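Local coordinates for iron dependent repressor (Sulfolobus solfataricus, PDB 2X4H), which binds zinc ions and probably regulates transcription as a metal-responsive, DNA-binding repressor of the DtxR/MntR family, at residues 9-13 and 107-113; 15-19 and 51-55; 79-83 and 135-139. The contacts are given in a common frame with arbitrary orientation. Numbering follows the deposited sequence.

In the fold
From the N terminus, 9-13 meets 107-113 with 93 residues between, so contact 1 closes a long loop and joins the arm before helix 13-27 to the loop between helices 99-107 and 115-124. Contact 2 falls wholly within it: 15-19 and 51-55, 31 residues apart, tie together two helices of the winged helix-turn-helix. Next 79-83, on helix 72-94, opens contact 3, which closes at 135-139 and lays the C-terminal tail on that helix. As 107-113 lies between those two segments, contacts 1 and 3 cross. Direct touches join them all: L11 CD1 is 4.0 Å from L19 CD1, S9 CB 3.0 Å from Y80 CE2, and F16 CZ 3.6 Å from I82 CG1.

Contact 1: 9-13 and 107-113; sequences SNLSR and KQFDYLI
A salt bridge anchors this contact: R13 NH2 lies 2.6 Å from D110 OD1 and from D110 OD2, the latter a weak hydrogen bond. R13 reaches the carboxylate with chi1 t, chi2 p and chi3 p. D110, chi1 p, also bonds H85 through OD2 and weakly accepts Y111 N at OD1 (2.6 Å). S9 N makes two weak hydrogen bonds, to Y111 O (3.2 Å) and I113 O (3.3 Å).

The two segments join the N-terminal arm of the DNA-binding domain to the loop linking helices 99-107 and 115-124 of the dimerisation domain. The arm bends at N10 (phi/psi 41/56), extends at L11 (-154/119) and reaches S12, the N-cap of helix 13-27. S12 OG caps E15 N (3.1 Å) and E15 OE1 accepts S12 N, a capping box; S12 OG also bonds E50 of the third subunit.

Residues 110-112 have helical angles; CA spacings are 6.0 Å for S9-L112 and 6.2 Å for S12-Y111. Y111, chi1 p, points toward the arm, its CB 3.6 Å from L11 O and CD1 4.3 Å from S12 CA. K107 CG covers one guanidinium face, 3.4 Å from R13 NH2. L112 packs on L112 of the second subunit.

Contact 2: 15-19 and 51-55; sequences EFSYL and EVSHL. With ZN (zinc ion), chain K; ZN (zinc ion), chain L.
Two helices of a winged helix-turn-helix meet here: 15-19, in helix 13-27, crosses 51-55, in helix 45-57, at -91°, segment axes 11.4 Å apart. Helix 45-57 is the family's expected DNA-recognition helix. CA atoms approach to 7.8 Å (E15-L55) and 8.4 Å (Y18-V52).

L55 (chi1 m, chi2 t) fills the gap, its CD1 4.0 Å from Y18 CB and 4.1 Å from L19 CD2, its CD2 3.6 Å from E15 CG. Y18 points toward helix 45-57 and receives E51 CG over its ring face, a CH-pi contact 3.8 Å from the centroid and 17° off the normal. E51 (chi1 t, chi2 p) turns its carboxylate to the metal beside E15, whose OE1 salt-bridges K58.

E50 and H54 of the third subunit share that zinc. H54 NE2 binds a second zinc at 2.0 Å, with same-chain E50 and E15 of the third subunit, so both sites span two subunits. Zinc K lies 2.1 Å from E15 OE2 and 1.8 Å from E51 OE2.

Contact 3: 79-83 and 135-139; sequences NYLIK and LEIPL
The ring of P138 lies against I82 and N79 of helix 72-94, with its CD 3.4 Å from I82 CG2, its CG 3.8 Å from N79 O and its CB 4.0 Å from N79 CB. I82 takes chi1 m, chi2 t and points toward the tail; its CG2 also comes within 3.9 Å of E136 O, the oxygen that accepts R86 NH1.

These are the last residues of the chain, folding back on the long helix that leads from the winged helix into the metal-binding and dimerisation domain. The tail is extended (psi 142, 116 and 160° from E136 to P138), closest to the helix at K83-I137, where the CA atoms are 5.3 Å apart.

K83, all-trans from chi1 to chi4, runs beside the tail: CG is 4.2 Å from I137 CG2, CD 3.6 Å from P138 O. Its NZ reaches 3.0 Å from L139 C, but a poor angle rules out a hydrogen bond to L139 O; the charge is instead met by D119, in a salt bridge, and by the Y122 ring, as cation-pi.

Contact 1: 9-13 and 107-113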
ATOM      1  N   SER C   9       4.469   4.034 -14.534  1.00 78.70           N
ATOM      2  CA  SER C   9       3.995   2.635 -14.305  1.00 80.13           C
ATOM      3  C   SER C   9       3.883   2.289 -12.816  1.00 75.74           C
ATOM      4  O   SER C   9       4.668   1.478 -12.303  1.00 73.65           O
ATOM      5  CB  SER C   9       4.921   1.633 -14.991  1.00 81.19           C
ATOM      6  OG  SER C   9       4.467   0.314 -14.804  1.00 83.28           O
ATOM      7  N   ASN C  10       2.909   2.902 -12.134  1.00 75.51           N
ATOM      8  CA  ASN C  10       2.544   2.547 -10.746  1.00 72.55           C
ATOM      9  C   ASN C  10       3.754   2.277  -9.860  1.00 66.39           C
ATOM     10  O   ASN C  10       3.905   1.198  -9.284  1.00 66.24           O
ATOM     11  CB  ASN C  10       1.595   1.345 -10.742  1.00 77.20           C
ATOM     12  CG  ASN C  10       0.809   1.227  -9.444  1.00 78.56           C
ATOM     13  OD1 ASN C  10       0.100   2.156  -9.044  1.00 81.71           O
ATOM     14  ND2 ASN C  10       0.919   0.080  -8.787  1.00 78.53           N
ATOM     15  N   LEU C  11       4.641   3.258  -9.800  1.00 62.32           N
ATOM     16  CA  LEU C  11       5.829   3.215  -8.957  1.00 57.74           C
ATOM     17  C   LEU C  11       6.154   4.658  -8.694  1.00 56.02           C
ATOM     18  O   LEU C  11       6.410   5.411  -9.625  1.00 57.59           O
ATOM     19  CB  LEU C  11       7.023   2.548  -9.639  1.00 57.26           C
ATOM     20  CG  LEU C  11       8.329   2.527  -8.811  1.00 53.89           C
ATOM     21  CD1 LEU C  11       8.251   1.528  -7.643  1.00 51.77           C
ATOM     22  CD2 LEU C  11       9.559   2.215  -9.667  1.00 53.95           C
ATOM     23  N   SER C  12       6.139   5.066  -7.438  1.00 53.82           N
ATOM     24  CA  SER C  12       6.348   6.470  -7.162  1.00 53.28           C
ATOM     25  C   SER C  12       7.845   6.737  -7.106  1.00 51.57           C
ATOM     26  O   SER C  12       8.684   5.834  -7.056  1.00 50.11           O
ATOM     27  CB  SER C  12       5.647   6.910  -5.853  1.00 53.03           C
ATOM     28  OG  SER C  12       6.429   6.573  -4.718  1.00 49.86           O
ATOM     29  N   ARG C  13       8.147   8.012  -7.098  1.00 52.41           N
ATOM     30  CA  ARG C  13       9.498   8.494  -6.975  1.00 52.80           C
ATOM     31  C   ARG C  13      10.114   8.121  -5.618  1.00 51.18           C
ATOM     32  O   ARG C  13      11.282   7.745  -5.547  1.00 51.35           O
ATOM     33  CB  ARG C  13       9.438  10.002  -7.187  1.00 55.51           C
ATOM     34  CG  ARG C  13      10.681  10.776  -6.884  1.00 58.32           C
ATOM     35  CD  ARG C  13      11.677  10.707  -7.972  1.00 59.61           C
ATOM     36  NE  ARG C  13      11.142  11.087  -9.276  1.00 61.79           N
ATOM     37  CZ  ARG C  13      11.839  10.916 -10.386  1.00 61.77           C
ATOM     38  NH1 ARG C  13      13.052  10.397 -10.319  1.00 61.48           N
ATOM     39  NH2 ARG C  13      11.324  11.231 -11.546  1.00 65.17           N
ATOM     40  N   LYS C 107      11.033  14.955 -13.862  1.00 50.92           N
ATOM     41  CA  LYS C 107      10.754  14.318 -12.566  1.00 52.25           C
ATOM     42  C   LYS C 107       9.317  14.565 -12.102  1.00 53.30           C
ATOM     43  O   LYS C 107       8.755  13.745 -11.382  1.00 53.65           O
ATOM     44  CB  LYS C 107      11.747  14.749 -11.474  1.00 54.99           C
ATOM     45  CG  LYS C 107      13.123  14.109 -11.607  1.00 54.76           C
ATOM     46  CD  LYS C 107      14.053  14.487 -10.445  1.00 58.29           C
ATOM     47  CE  LYS C 107      15.439  13.886 -10.646  1.00 59.37           C
ATOM     48  NZ  LYS C 107      16.527  14.804 -10.214  1.00 63.28           N
ATOM     49  N   GLN C 108       8.700  15.652 -12.553  1.00 54.22           N
ATOM     50  CA  GLN C 108       7.315  15.937 -12.166  1.00 56.20           C
ATOM     51  C   GLN C 108       6.254  15.019 -12.788  1.00 53.99           C
ATOM     52  O   GLN C 108       5.125  15.034 -12.348  1.00 55.86           O
ATOM     53  CB  GLN C 108       6.973  17.410 -12.461  1.00 58.98           C
ATOM     54  CG  GLN C 108       7.741  18.384 -11.578  1.00 64.04           C
ATOM     55  CD  GLN C 108       7.504  19.828 -11.938  1.00 69.87           C
ATOM     56  OE1 GLN C 108       6.359  20.264 -12.090  1.00 72.08           O
ATOM     57  NE2 GLN C 108       8.594  20.595 -12.061  1.00 73.24           N
ATOM     58  N   PHE C 109       6.581  14.239 -13.813  1.00 51.63           N
ATOM     59  CA  PHE C 109       5.576  13.342 -14.408  1.00 50.38           C
ATOM     60  C   PHE C 109       6.095  12.029 -15.016  1.00 48.05           C
ATOM     61  O   PHE C 109       5.289  11.155 -15.349  1.00 47.51           O
ATOM     62  CB  PHE C 109       4.737  14.096 -15.457  1.00 50.69           C
ATOM     63  CG  PHE C 109       5.519  14.585 -16.639  1.00 49.46           C
ATOM     64  CD1 PHE C 109       5.534  13.865 -17.833  1.00 47.78           C
ATOM     65  CD2 PHE C 109       6.215  15.794 -16.578  1.00 51.23           C
ATOM     66  CE1 PHE C 109       6.268  14.319 -18.947  1.00 45.74           C
ATOM     67  CE2 PHE C 109       6.947  16.254 -17.675  1.00 50.00           C
ATOM     68  CZ  PHE C 109       6.974  15.513 -18.864  1.00 46.11           C
ATOM     69  N   ASP C 110       7.414  11.888 -15.171  1.00 46.93           N
ATOM     70  CA  ASP C 110       7.989  10.654 -15.716  1.00 45.09           C
ATOM     71  C   ASP C 110       7.397   9.395 -15.117  1.00 45.10           C
ATOM     72  O   ASP C 110       7.051   8.498 -15.855  1.00 44.67           O
ATOM     73  CB  ASP C 110       9.525  10.619 -15.626  1.00 44.76           C
ATOM     74  CG  ASP C 110      10.068  10.937 -14.250  1.00 47.22           C
ATOM     75  OD1 ASP C 110       9.330  10.847 -13.225  1.00 50.39           O
ATOM     76  OD2 ASP C 110      11.279  11.275 -14.183  1.00 46.67           O
ATOM     77  N   TYR C 111       7.261   9.356 -13.792  1.00 46.61           N
ATOM     78  CA  TYR C 111       6.758   8.181 -13.055  1.00 47.71           C
ATOM     79  C   TYR C 111       5.270   7.867 -13.294  1.00 48.76           C
ATOM     80  O   TYR C 111       4.795   6.812 -12.914  1.00 49.26           O
ATOM     81  CB  TYR C 111       7.002   8.355 -11.536  1.00 50.04           C
ATOM     82  CG  TYR C 111       6.180   9.479 -10.896  1.00 51.80           C
ATOM     83  CD1 TYR C 111       5.030   9.189 -10.162  1.00 53.55           C
ATOM     84  CD2 TYR C 111       6.546  10.822 -11.036  1.00 50.78           C
ATOM     85  CE1 TYR C 111       4.260  10.203  -9.592  1.00 56.05           C
ATOM     86  CE2 TYR C 111       5.779  11.842 -10.480  1.00 55.03           C
ATOM     87  CZ  TYR C 111       4.640  11.520  -9.748  1.00 57.36           C
ATOM     88  OH  TYR C 111       3.874  12.504  -9.184  1.00 62.94           O
ATOM     89  N   LEU C 112       4.534   8.783 -13.926  1.00 49.27           N
ATOM     90  CA  LEU C 112       3.111   8.557 -14.232  1.00 50.51           C
ATOM     91  C   LEU C 112       2.880   8.014 -15.650  1.00 49.45           C
ATOM     92  O   LEU C 112       1.783   7.573 -15.958  1.00 50.67           O
ATOM     93  CB  LEU C 112       2.312   9.858 -14.008  1.00 51.37           C
ATOM     94  CG  LEU C 112       2.230  10.181 -12.507  1.00 54.36           C
ATOM     95  CD1 LEU C 112       2.087  11.666 -12.236  1.00 56.23           C
ATOM     96  CD2 LEU C 112       1.110   9.377 -11.792  1.00 52.27           C
ATOM     97  N   ILE C 113       3.896   8.044 -16.512  1.00 48.04           N
ATOM     98  CA  ILE C 113       3.692   7.661 -17.911  1.00 48.16           C
ATOM     99  C   ILE C 113       3.650   6.135 -18.025  1.00 48.36           C
ATOM    100  O   ILE C 113       4.549   5.475 -17.535  1.00 47.83           O
ATOM    101  CB  ILE C 113       4.801   8.214 -18.861  1.00 47.30           C
ATOM    102  CG1 ILE C 113       4.930   9.743 -18.760  1.00 49.06           C
ATOM    103  CG2 ILE C 113       4.496   7.871 -20.300  1.00 46.67           C
ATOM    104  CD1 ILE C 113       3.666  10.478 -19.042  1.00 52.28           C
TER

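Contact 2: 15-19 and 51-55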
ATOM      1  N   GLU C  15       9.211   5.515  -3.773  1.00 46.10           N
ATOM      2  CA  GLU C  15       9.408   4.076  -3.891  1.00 45.14           C
ATOM      3  C   GLU C  15      10.674   3.747  -4.651  1.00 45.58           C
ATOM      4  O   GLU C  15      11.453   2.863  -4.251  1.00 46.27           O
ATOM      5  CB  GLU C  15       8.201   3.425  -4.569  1.00 46.41           C
ATOM      6  CG  GLU C  15       6.978   3.239  -3.652  1.00 45.20           C
ATOM      7  CD  GLU C  15       5.717   2.849  -4.400  1.00 48.17           C
ATOM      8  OE1 GLU C  15       5.668   3.013  -5.621  1.00 54.44           O
ATOM      9  OE2 GLU C  15       4.739   2.378  -3.784  1.00 54.33           O
ATOM     10  N   PHE C  16      10.897   4.481  -5.740  1.00 45.80           N
ATOM     11  CA  PHE C  16      12.124   4.381  -6.482  1.00 46.73           C
ATOM     12  C   PHE C  16      13.366   4.488  -5.588  1.00 46.77           C
ATOM     13  O   PHE C  16      14.264   3.660  -5.687  1.00 47.60           O
ATOM     14  CB  PHE C  16      12.151   5.471  -7.549  1.00 48.18           C
ATOM     15  CG  PHE C  16      13.287   5.369  -8.497  1.00 50.57           C
ATOM     16  CD1 PHE C  16      13.436   4.253  -9.300  1.00 52.05           C
ATOM     17  CD2 PHE C  16      14.175   6.428  -8.649  1.00 53.94           C
ATOM     18  CE1 PHE C  16      14.465   4.177 -10.217  1.00 54.92           C
ATOM     19  CE2 PHE C  16      15.207   6.351  -9.564  1.00 57.91           C
ATOM     20  CZ  PHE C  16      15.356   5.220 -10.339  1.00 57.57           C
ATOM     21  N   SER C  17      13.419   5.519  -4.746  1.00 46.75           N
ATOM     22  CA  SER C  17      14.518   5.688  -3.775  1.00 48.44           C
ATOM     23  C   SER C  17      14.697   4.490  -2.841  1.00 47.99           C
ATOM     24  O   SER C  17      15.820   4.071  -2.568  1.00 49.65           O
ATOM     25  CB  SER C  17      14.299   6.949  -2.938  1.00 49.23           C
ATOM     26  OG  SER C  17      14.619   8.085  -3.705  1.00 52.70           O
ATOM     27  N   TYR C  18      13.580   3.959  -2.339  1.00 56.38           N
ATOM     28  CA  TYR C  18      13.623   2.761  -1.506  1.00 54.99           C
ATOM     29  C   TYR C  18      14.296   1.642  -2.259  1.00 54.25           C
ATOM     30  O   TYR C  18      15.207   1.015  -1.744  1.00 54.21           O
ATOM     31  CB  TYR C  18      12.215   2.297  -1.115  1.00 54.24           C
ATOM     32  CG  TYR C  18      11.680   2.860   0.169  1.00 54.57           C
ATOM     33  CD1 TYR C  18      11.297   4.198   0.267  1.00 55.58           C
ATOM     34  CD2 TYR C  18      11.495   2.040   1.283  1.00 55.00           C
ATOM     35  CE1 TYR C  18      10.785   4.723   1.455  1.00 56.82           C
ATOM     36  CE2 TYR C  18      10.976   2.549   2.467  1.00 56.95           C
ATOM     37  CZ  TYR C  18      10.620   3.885   2.549  1.00 57.80           C
ATOM     38  OH  TYR C  18      10.109   4.374   3.730  1.00 61.32           O
ATOM     39  N   LEU C  19      13.838   1.395  -3.484  1.00 54.31           N
ATOM     40  CA  LEU C  19      14.319   0.260  -4.264  1.00 55.05           C
ATOM     41  C   LEU C  19      15.774   0.385  -4.652  1.00 56.95           C
ATOM     42  O   LEU C  19      16.467  -0.627  -4.748  1.00 57.47           O
ATOM     43  CB  LEU C  19      13.494   0.038  -5.531  1.00 55.39           C
ATOM     44  CG  LEU C  19      12.007  -0.278  -5.371  1.00 55.08           C
ATOM     45  CD1 LEU C  19      11.430  -0.644  -6.722  1.00 55.29           C
ATOM     46  CD2 LEU C  19      11.745  -1.388  -4.341  1.00 52.61           C
ATOM     47  N   GLU C  51       6.193   1.075   4.646  1.00 46.20           N
ATOM     48  CA  GLU C  51       6.342   1.206   3.189  1.00 45.75           C
ATOM     49  C   GLU C  51       6.793  -0.115   2.603  1.00 45.76           C
ATOM     50  O   GLU C  51       6.238  -0.576   1.606  1.00 46.17           O
ATOM     51  CB  GLU C  51       7.278   2.356   2.798  1.00 45.91           C
ATOM     52  CG  GLU C  51       7.418   2.605   1.255  1.00 46.45           C
ATOM     53  CD  GLU C  51       6.100   2.952   0.584  1.00 47.42           C
ATOM     54  OE1 GLU C  51       5.109   3.166   1.283  1.00 52.15           O
ATOM     55  OE2 GLU C  51       6.014   3.020  -0.651  1.00 45.63           O
ATOM     56  N   VAL C  52       7.755  -0.769   3.243  1.00 46.11           N
ATOM     57  CA  VAL C  52       8.182  -2.083   2.762  1.00 46.45           C
ATOM     58  C   VAL C  52       7.014  -3.069   2.595  1.00 46.46           C
ATOM     59  O   VAL C  52       6.989  -3.815   1.628  1.00 47.51           O
ATOM     60  CB  VAL C  52       9.340  -2.661   3.587  1.00 47.45           C
ATOM     61  CG1 VAL C  52       9.542  -4.142   3.275  1.00 49.13           C
ATOM     62  CG2 VAL C  52      10.634  -1.896   3.274  1.00 47.89           C
ATOM     63  N   SER C  53       6.011  -3.040   3.465  1.00 46.29           N
ATOM     64  CA  SER C  53       4.905  -4.006   3.334  1.00 47.77           C
ATOM     65  C   SER C  53       4.010  -3.684   2.146  1.00 47.11           C
ATOM     66  O   SER C  53       3.520  -4.584   1.473  1.00 48.28           O
ATOM     67  CB  SER C  53       4.096  -4.178   4.652  1.00 48.93           C
ATOM     68  OG  SER C  53       3.443  -2.991   5.016  1.00 50.21           O
ATOM     69  N   HIS C  54       3.854  -2.402   1.841  1.00 46.22           N
ATOM     70  CA  HIS C  54       3.234  -1.995   0.575  1.00 45.99           C
ATOM     71  C   HIS C  54       4.013  -2.374  -0.682  1.00 45.84           C
ATOM     72  O   HIS C  54       3.410  -2.739  -1.695  1.00 45.21           O
ATOM     73  CB  HIS C  54       2.933  -0.498   0.587  1.00 46.19           C
ATOM     74  CG  HIS C  54       1.815  -0.139   1.518  1.00 46.04           C
ATOM     75  ND1 HIS C  54       0.563  -0.699   1.407  1.00 47.90           N
ATOM     76  CD2 HIS C  54       1.758   0.708   2.569  1.00 44.79           C
ATOM     77  CE1 HIS C  54      -0.224  -0.211   2.349  1.00 51.39           C
ATOM     78  NE2 HIS C  54       0.479   0.640   3.074  1.00 50.40           N
ATOM     79  N   LEU C  55       5.340  -2.286  -0.618  1.00 46.10           N
ATOM     80  CA  LEU C  55       6.194  -2.698  -1.738  1.00 47.32           C
ATOM     81  C   LEU C  55       6.146  -4.216  -1.934  1.00 49.23           C
ATOM     82  O   LEU C  55       6.217  -4.697  -3.064  1.00 50.68           O
ATOM     83  CB  LEU C  55       7.645  -2.237  -1.537  1.00 47.58           C
ATOM     84  CG  LEU C  55       7.985  -0.745  -1.619  1.00 46.57           C
ATOM     85  CD1 LEU C  55       9.393  -0.484  -1.087  1.00 45.90           C
ATOM     86  CD2 LEU C  55       7.862  -0.237  -3.040  1.00 45.87           C
TER
HETATM   87 ZN    ZN K1141       4.669   3.114  -1.777  1.00 50.28          ZN
HETATM   88 ZN    ZN L1142       0.030   1.642   4.705  1.00 46.14          ZN

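Contact 3: 79-83 and 135-139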
ATOM      1  N   ASN C  79      14.406   0.086 -13.666  1.00 62.72           N
ATOM      2  CA  ASN C  79      14.862   0.361 -15.033  1.00 65.30           C
ATOM      3  C   ASN C  79      13.783   1.109 -15.812  1.00 65.70           C
ATOM      4  O   ASN C  79      14.071   2.043 -16.552  1.00 65.13           O
ATOM      5  CB  ASN C  79      15.233  -0.927 -15.759  1.00 66.29           C
ATOM      6  CG  ASN C  79      16.524  -1.518 -15.265  1.00 68.33           C
ATOM      7  OD1 ASN C  79      17.280  -0.876 -14.542  1.00 69.40           O
ATOM      8  ND2 ASN C  79      16.789  -2.754 -15.658  1.00 69.82           N
ATOM      9  N   TYR C  80      12.532   0.716 -15.602  1.00 50.38           N
ATOM     10  CA  TYR C  80      11.470   1.325 -16.361  1.00 50.36           C
ATOM     11  C   TYR C  80      11.323   2.826 -16.008  1.00 48.14           C
ATOM     12  O   TYR C  80      11.140   3.663 -16.912  1.00 46.38           O
ATOM     13  CB  TYR C  80      10.153   0.563 -16.224  1.00 53.00           C
ATOM     14  CG  TYR C  80       9.081   1.380 -16.817  1.00 55.07           C
ATOM     15  CD1 TYR C  80       9.041   1.608 -18.200  1.00 57.18           C
ATOM     16  CD2 TYR C  80       8.160   2.041 -16.007  1.00 59.05           C
ATOM     17  CE1 TYR C  80       8.077   2.453 -18.757  1.00 57.88           C
ATOM     18  CE2 TYR C  80       7.183   2.880 -16.557  1.00 59.84           C
ATOM     19  CZ  TYR C  80       7.141   3.072 -17.918  1.00 59.87           C
ATOM     20  OH  TYR C  80       6.152   3.882 -18.416  1.00 63.02           O
ATOM     21  N   LEU C  81      11.464   3.188 -14.734  1.00 47.88           N
ATOM     22  CA  LEU C  81      11.454   4.621 -14.384  1.00 46.70           C
ATOM     23  C   LEU C  81      12.700   5.388 -14.915  1.00 45.07           C
ATOM     24  O   LEU C  81      12.613   6.567 -15.290  1.00 42.92           O
ATOM     25  CB  LEU C  81      11.300   4.814 -12.883  1.00 48.23           C
ATOM     26  CG  LEU C  81      11.272   6.229 -12.310  1.00 48.39           C
ATOM     27  CD1 LEU C  81      10.409   7.135 -13.157  1.00 49.12           C
ATOM     28  CD2 LEU C  81      10.735   6.183 -10.865  1.00 51.54           C
ATOM     29  N   ILE C  82      13.846   4.718 -14.942  1.00 45.64           N
ATOM     30  CA  ILE C  82      15.087   5.319 -15.423  1.00 44.39           C
ATOM     31  C   ILE C  82      14.956   5.595 -16.901  1.00 43.12           C
ATOM     32  O   ILE C  82      15.279   6.686 -17.366  1.00 43.04           O
ATOM     33  CB  ILE C  82      16.303   4.420 -15.137  1.00 45.81           C
ATOM     34  CG1 ILE C  82      16.676   4.491 -13.641  1.00 46.85           C
ATOM     35  CG2 ILE C  82      17.497   4.822 -16.044  1.00 44.28           C
ATOM     36  CD1 ILE C  82      17.695   3.447 -13.152  1.00 47.84           C
ATOM     37  N   LYS C  83      14.451   4.606 -17.631  1.00 43.32           N
ATOM     38  CA  LYS C  83      14.116   4.732 -19.043  1.00 41.42           C
ATOM     39  C   LYS C  83      13.113   5.868 -19.251  1.00 40.20           C
ATOM     40  O   LYS C  83      13.271   6.681 -20.147  1.00 39.35           O
ATOM     41  CB  LYS C  83      13.556   3.393 -19.562  1.00 42.69           C
ATOM     42  CG  LYS C  83      13.270   3.340 -21.058  1.00 43.12           C
ATOM     43  CD  LYS C  83      12.809   1.980 -21.588  1.00 45.01           C
ATOM     44  CE  LYS C  83      12.635   2.066 -23.111  1.00 46.90           C
ATOM     45  NZ  LYS C  83      12.216   0.799 -23.793  1.00 51.00           N
ATOM     46  N   LEU C 135      24.060   9.553 -19.056  1.00 46.88           N
ATOM     47  CA  LEU C 135      23.766   8.360 -18.273  1.00 47.26           C
ATOM     48  C   LEU C 135      22.912   7.397 -19.095  1.00 46.14           C
ATOM     49  O   LEU C 135      22.116   7.831 -19.923  1.00 45.12           O
ATOM     50  CB  LEU C 135      23.098   8.753 -16.966  1.00 47.78           C
ATOM     51  CG  LEU C 135      23.835   9.782 -16.074  1.00 49.80           C
ATOM     52  CD1 LEU C 135      22.882  10.330 -14.980  1.00 50.39           C
ATOM     53  CD2 LEU C 135      25.145   9.235 -15.462  1.00 49.48           C
ATOM     54  N   GLU C 136      23.101   6.095 -18.875  1.00 47.45           N
ATOM     55  CA  GLU C 136      22.538   5.020 -19.714  1.00 47.43           C
ATOM     56  C   GLU C 136      21.042   4.897 -19.665  1.00 46.12           C
ATOM     57  O   GLU C 136      20.436   5.002 -18.607  1.00 46.89           O
ATOM     58  CB  GLU C 136      23.090   3.656 -19.314  1.00 50.55           C
ATOM     59  CG  GLU C 136      24.084   3.096 -20.265  1.00 54.04           C
ATOM     60  CD  GLU C 136      24.810   1.894 -19.710  1.00 59.59           C
ATOM     61  OE1 GLU C 136      24.144   1.000 -19.144  1.00 62.88           O
ATOM     62  OE2 GLU C 136      26.052   1.853 -19.833  1.00 63.43           O
ATOM     63  N   ILE C 137      20.451   4.593 -20.809  1.00 45.18           N
ATOM     64  CA  ILE C 137      19.028   4.394 -20.904  1.00 44.45           C
ATOM     65  C   ILE C 137      18.783   2.907 -21.036  1.00 47.11           C
ATOM     66  O   ILE C 137      19.203   2.320 -21.982  1.00 47.43           O
ATOM     67  CB  ILE C 137      18.464   5.165 -22.113  1.00 41.50           C
ATOM     68  CG1 ILE C 137      18.637   6.664 -21.897  1.00 40.07           C
ATOM     69  CG2 ILE C 137      16.997   4.822 -22.362  1.00 40.88           C
ATOM     70  CD1 ILE C 137      18.148   7.558 -23.096  1.00 34.58           C
ATOM     71  N   PRO C 138      18.116   2.278 -20.064  1.00 51.04           N
ATOM     72  CA  PRO C 138      17.786   0.853 -20.252  1.00 54.76           C
ATOM     73  C   PRO C 138      16.947   0.608 -21.518  1.00 55.71           C
ATOM     74  O   PRO C 138      16.318   1.552 -22.038  1.00 53.82           O
ATOM     75  CB  PRO C 138      16.973   0.530 -19.004  1.00 56.71           C
ATOM     76  CG  PRO C 138      17.506   1.451 -17.966  1.00 55.46           C
ATOM     77  CD  PRO C 138      17.805   2.735 -18.697  1.00 51.46           C
ATOM     78  N   LEU C 139      16.926  -0.629 -22.015  1.00 59.29           N
ATOM     79  CA  LEU C 139      16.194  -0.943 -23.255  1.00 60.11           C
ATOM     80  C   LEU C 139      14.680  -0.791 -23.098  1.00 59.78           C
ATOM     81  O   LEU C 139      14.036  -1.533 -22.353  1.00 62.72           O
ATOM     82  CB  LEU C 139      16.521  -2.363 -23.742  1.00 64.89           C
ATOM     83  CG  LEU C 139      17.635  -2.521 -24.792  1.00 66.46           C
ATOM     84  CD1 LEU C 139      18.713  -1.442 -24.653  1.00 64.94           C
ATOM     85  CD2 LEU C 139      18.245  -3.928 -24.706  1.00 71.71           C
TER